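Local coordinates for beta-glucoside kinase (Listeria monocytogenes, PDB 4HTL), which catalyses the ATP-dependent phosphorylation of cellobiose to cellobiose-6'-phosphate and may also regulate transcription of the cellobiose uptake operon, at residues G165-R168 with P169-T173; T179-V182 with L183-Y187. All coordinates share one frame; numbering follows the deposited sequence.

Contact 1: G165-R168 with P169-T173; sequences GAFR and PGKYT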
loop_
_atom_site.group_PDB
_atom_site.type_symbol
_atom_site.label_atom_id
_atom_site.label_comp_id
_atom_site.label_asym_id
_atom_site.label_seq_id
_atom_site.Cartn_x
_atom_site.Cartn_y
_atom_site.Cartn_z
ATOM N N GLY A 165 -19.942 -7.739 1.418
ATOM C CA GLY A 165 -21.141 -8.479 1.780
ATOM C C GLY A 165 -20.808 -9.952 1.895
ATOM O O GLY A 165 -19.664 -10.288 2.217
ATOM N N ALA A 166 -21.792 -10.794 1.630
ATOM C CA ALA A 166 -21.684 -12.259 1.828
ATOM C C ALA A 166 -21.425 -13.048 0.558
ATOM O O ALA A 166 -21.202 -14.257 0.640
ATOM C CB ALA A 166 -22.934 -12.792 2.543
ATOM N N PHE A 167 -21.510 -12.410 -0.606
ATOM C CA PHE A 167 -21.018 -13.039 -1.821
ATOM C C PHE A 167 -19.475 -13.073 -1.758
ATOM O O PHE A 167 -18.886 -12.566 -0.812
ATOM C CB PHE A 167 -21.518 -12.321 -3.048
ATOM C CG PHE A 167 -22.990 -12.532 -3.312
ATOM C CD1 PHE A 167 -23.432 -13.634 -4.038
ATOM C CD2 PHE A 167 -23.913 -11.631 -2.854
ATOM C CE1 PHE A 167 -24.779 -13.831 -4.281
ATOM C CE2 PHE A 167 -25.265 -11.835 -3.089
ATOM C CZ PHE A 167 -25.678 -12.923 -3.830
ATOM N N ARG A 168 -18.843 -13.750 -2.702
ATOM C CA ARG A 168 -17.387 -13.829 -2.700
ATOM C C ARG A 168 -16.799 -12.402 -2.674
ATOM O O ARG A 168 -17.384 -11.477 -3.218
ATOM C CB ARG A 168 -16.873 -14.657 -3.872
ATOM C CG ARG A 168 -17.133 -14.055 -5.207
ATOM C CD ARG A 168 -16.717 -15.012 -6.313
ATOM N NE ARG A 168 -17.180 -14.435 -7.561
ATOM C CZ ARG A 168 -16.666 -13.339 -8.100
ATOM N NH1 ARG A 168 -15.597 -12.815 -7.568
ATOM N NH2 ARG A 168 -17.167 -12.846 -9.229
ATOM N N PRO A 169 -15.673 -12.235 -1.972
ATOM C CA PRO A 169 -15.163 -10.898 -1.722
ATOM C C PRO A 169 -14.848 -10.096 -2.972
ATOM O O PRO A 169 -15.009 -8.866 -2.953
ATOM C CB PRO A 169 -13.912 -11.134 -0.873
ATOM C CG PRO A 169 -13.667 -12.587 -0.913
ATOM C CD PRO A 169 -14.940 -13.261 -1.214
ATOM N N GLY A 170 -14.451 -10.767 -4.042
ATOM C CA GLY A 170 -14.094 -10.097 -5.278
ATOM C C GLY A 170 -15.202 -9.211 -5.792
ATOM O O GLY A 170 -14.927 -8.185 -6.435
ATOM N N LYS A 171 -16.456 -9.575 -5.488
ATOM C CA LYS A 171 -17.602 -8.839 -5.995
ATOM C C LYS A 171 -17.664 -7.401 -5.444
ATOM O O LYS A 171 -18.357 -6.570 -5.986
ATOM C CB LYS A 171 -18.866 -9.593 -5.713
ATOM C CG LYS A 171 -19.044 -10.802 -6.652
ATOM C CD LYS A 171 -20.375 -11.520 -6.501
ATOM C CE LYS A 171 -20.696 -12.437 -7.662
ATOM N NZ LYS A 171 -22.063 -13.081 -7.523
ATOM N N TYR A 172 -16.962 -7.159 -4.330
ATOM C CA TYR A 172 -16.966 -5.875 -3.632
ATOM C C TYR A 172 -15.668 -5.072 -3.842
ATOM O O TYR A 172 -15.431 -3.998 -3.182
ATOM C CB TYR A 172 -17.236 -6.099 -2.155
ATOM C CG TYR A 172 -18.442 -6.927 -1.928
ATOM C CD1 TYR A 172 -19.715 -6.396 -2.044
ATOM C CD2 TYR A 172 -18.325 -8.317 -1.705
ATOM C CE1 TYR A 172 -20.827 -7.182 -1.838
ATOM C CE2 TYR A 172 -19.456 -9.104 -1.542
ATOM C CZ TYR A 172 -20.702 -8.537 -1.657
ATOM O OH TYR A 172 -21.854 -9.313 -1.427
ATOM N N THR A 173 -14.878 -5.542 -4.791
ATOM C CA THR A 173 -13.570 -4.950 -5.127
ATOM C C THR A 173 -13.622 -4.153 -6.418
ATOM O O THR A 173 -14.496 -4.368 -7.269
ATOM C CB THR A 173 -12.449 -6.002 -5.194
ATOM O OG1 THR A 173 -12.610 -6.824 -6.365
ATOM C CG2 THR A 173 -12.395 -6.819 -3.944
HETATM O O HOH W 1 -13.575 -13.566 -4.949
#
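Tyr-172 lays its ring across the loop Gly-165 to Phe-167, and this is the close-packed part of the contact. Gly-165 N sits over the centre of one ring face, 3.2 Å above its plane, with CA of the same glycine 3.4 Å from Tyr-172 OH. The phenol oxygen then accepts a hydrogen bond from Phe-167 N (3.2 Å, 150° at the hydrogen) and meets the Phe-167 ring in plane at its edge. Next along the chain, residues 169-171 form a 3-10 turn, closed by Lys-171 N bonding to Arg-168 O at 3.1 Å from above the carbonyl plane. Thr-173, the N-cap of helix 174-177, donates from OG1 to Gly-170 O at 2.7 Å; its N bonds there too, so two donors grip that carbonyl. The outer side is looser. Exposed Arg-168 sets CG between its backbone N and carbonyl carbon (chi1 66°) and runs extended to NE, which takes the guanidinium across Lys-171, whose CG lies 3.7 Å above the plane's centre. A water accepts from Gly-170 N (3.1 Å) and, weakly, from Arg-168 NH1 at the guanidinium edge. On the dimer side, Pro-169 packs on Ser-263 of the second subunit. Arg-168 NH1 forms a salt bridge with Glu-176, which probably offsets part of the positive charge shared with nearby Lys-171.

Contact 2: T179-V182 with L183-Y187; sequences TMLV and LRRQY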
loop_
_atom_site.group_PDB
_atom_site.type_symbol
_atom_site.label_atom_id
_atom_site.label_comp_id
_atom_site.label_asym_id
_atom_site.label_seq_id
_atom_site.Cartn_x
_atom_site.Cartn_y
_atom_site.Cartn_z
ATOM N N THR A 179 -14.747 -0.458 -13.368
ATOM C CA THR A 179 -13.964 -0.677 -14.590
ATOM C C THR A 179 -14.808 -0.267 -15.770
ATOM O O THR A 179 -16.053 -0.133 -15.665
ATOM C CB THR A 179 -13.530 -2.160 -14.794
ATOM O OG1 THR A 179 -14.660 -2.963 -15.127
ATOM C CG2 THR A 179 -12.848 -2.749 -13.502
HETATM N N MSE A 180 -14.149 -0.100 -16.912
HETATM C CA MSE A 180 -14.871 0.199 -18.159
HETATM C C MSE A 180 -15.850 -0.944 -18.546
HETATM O O MSE A 180 -16.950 -0.686 -19.066
HETATM C CB MSE A 180 -13.884 0.457 -19.267
HETATM C CG MSE A 180 -12.951 1.689 -18.985
HETATM SE SE MSE A 180 -13.803 3.452 -18.907
HETATM C CE MSE A 180 -13.963 3.663 -20.820
ATOM N N LEU A 181 -15.447 -2.192 -18.287
ATOM C CA LEU A 181 -16.314 -3.351 -18.481
ATOM C C LEU A 181 -17.555 -3.306 -17.592
ATOM O O LEU A 181 -18.667 -3.537 -18.073
ATOM C CB LEU A 181 -15.569 -4.661 -18.269
ATOM C CG LEU A 181 -16.381 -5.970 -18.416
ATOM C CD1 LEU A 181 -17.137 -6.089 -19.763
ATOM C CD2 LEU A 181 -15.444 -7.166 -18.160
ATOM N N VAL A 182 -17.380 -2.971 -16.310
ATOM C CA VAL A 182 -18.499 -2.890 -15.397
ATOM C C VAL A 182 -19.469 -1.804 -15.899
ATOM O O VAL A 182 -20.690 -1.990 -15.841
ATOM C CB VAL A 182 -18.028 -2.623 -13.938
ATOM C CG1 VAL A 182 -19.209 -2.177 -13.075
ATOM C CG2 VAL A 182 -17.333 -3.854 -13.406
ATOM N N LEU A 183 -18.939 -0.660 -16.358
ATOM C CA LEU A 183 -19.798 0.380 -16.892
ATOM C C LEU A 183 -20.686 -0.110 -18.014
ATOM O O LEU A 183 -21.911 0.160 -18.010
ATOM C CB LEU A 183 -18.984 1.575 -17.387
ATOM C CG LEU A 183 -18.515 2.609 -16.372
ATOM C CD1 LEU A 183 -17.570 3.595 -17.083
ATOM C CD2 LEU A 183 -19.693 3.362 -15.709
ATOM N N ARG A 184 -20.101 -0.849 -18.937
ATOM C CA ARG A 184 -20.861 -1.410 -20.067
ATOM C C ARG A 184 -21.893 -2.433 -19.579
ATOM O O ARG A 184 -23.043 -2.418 -20.022
ATOM C CB ARG A 184 -19.924 -2.006 -21.119
ATOM C CG ARG A 184 -19.049 -0.946 -21.783
ATOM C CD ARG A 184 -17.987 -1.580 -22.660
ATOM N NE ARG A 184 -18.639 -2.484 -23.605
ATOM C CZ ARG A 184 -18.477 -3.804 -23.676
ATOM N NH1 ARG A 184 -17.582 -4.443 -22.925
ATOM N NH2 ARG A 184 -19.178 -4.493 -24.579
ATOM N N ARG A 185 -21.491 -3.292 -18.646
ATOM C CA ARG A 185 -22.413 -4.262 -18.036
ATOM C C ARG A 185 -23.585 -3.580 -17.359
ATOM O O ARG A 185 -24.727 -3.987 -17.535
ATOM C CB ARG A 185 -21.688 -5.141 -17.046
ATOM C CG ARG A 185 -20.808 -6.148 -17.749
ATOM C CD ARG A 185 -20.157 -7.159 -16.804
ATOM N NE ARG A 185 -21.112 -7.717 -15.837
ATOM C CZ ARG A 185 -20.946 -7.709 -14.513
ATOM N NH1 ARG A 185 -19.837 -7.203 -13.965
ATOM N NH2 ARG A 185 -21.886 -8.221 -13.715
ATOM N N GLN A 186 -23.311 -2.538 -16.577
ATOM C CA GLN A 186 -24.365 -1.828 -15.920
ATOM C C GLN A 186 -25.307 -1.158 -16.919
ATOM O O GLN A 186 -26.523 -1.182 -16.748
ATOM C CB GLN A 186 -23.798 -0.759 -14.990
ATOM C CG GLN A 186 -23.057 -1.318 -13.794
ATOM C CD GLN A 186 -22.211 -0.303 -13.023
ATOM O OE1 GLN A 186 -21.884 0.770 -13.544
ATOM N NE2 GLN A 186 -21.843 -0.649 -11.757
ATOM N N TYR A 187 -24.737 -0.508 -17.928
ATOM C CA TYR A 187 -25.555 0.116 -18.966
ATOM C C TYR A 187 -26.447 -0.881 -19.681
ATOM O O TYR A 187 -27.636 -0.589 -19.928
ATOM C CB TYR A 187 -24.677 0.868 -19.956
ATOM C CG TYR A 187 -25.470 1.898 -20.764
ATOM C CD1 TYR A 187 -25.989 3.039 -20.154
ATOM C CD2 TYR A 187 -25.672 1.734 -22.129
ATOM C CE1 TYR A 187 -26.718 3.962 -20.865
ATOM C CE2 TYR A 187 -26.379 2.668 -22.855
ATOM C CZ TYR A 187 -26.905 3.781 -22.210
ATOM O OH TYR A 187 -27.598 4.716 -22.923
#
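Leu-183 N donates to Thr-179 O (3.0 Å) in the first turn of the alpha-helix 180-191, whose N-cap is Thr-179: the threonine's OG1 accepts from Val-182 N at 3.0 Å, nearly straight at 162°. The side chain of Leu-183 points its CD1 at the selenium of selenomethionine Met-180, a loose apolar contact of 4.2 Å, and packs on Leu-217 and Phe-221 of helix 212-236. Arg-184 continues the i to i+4 ladder by bonding its N to Met-180 O. Its chain bends at chi3 (54°), which brings NH1 to within 3.6 Å of Leu-181 CD1, while NE donates to the carbonyl of Ile-198. Arg-185 N bonds to Leu-181 O, and its CG lies 3.4 Å from that same oxygen; this exposed side chain turns its guanidinium obliquely past Val-182 CG2. Gln-186 N donates to Val-182 O (2.8 Å), and its CG also lies close to that oxygen. The glutamine chain is extended beyond CG (chi2 167°), and its amide comes up against the valine, with NE2 3.3 Å from Val-182 CG1.

The two contacts follow one another along the chain, their centres about 17 Å apart and their nearest atoms about 7 Å apart without touching. Contact 1 is a surface turn leading into helix 174-177 and adjoins the second subunit; contact 2 is partly buried in the first turns of helix 180-191, where the other chain of the assembly does not reach. Both have an N-cap threonine, but Thr-179 OG1 accepts from the third residue of its helix, whereas Thr-173 OG1 donates back to a carbonyl before the helix. Contact 1 combines backbone bonds with a phenol hydroxyl and an aromatic face, water and charged chains lying outside; contact 2 has a regular backbone ladder, with leucine packing against helix 212-236.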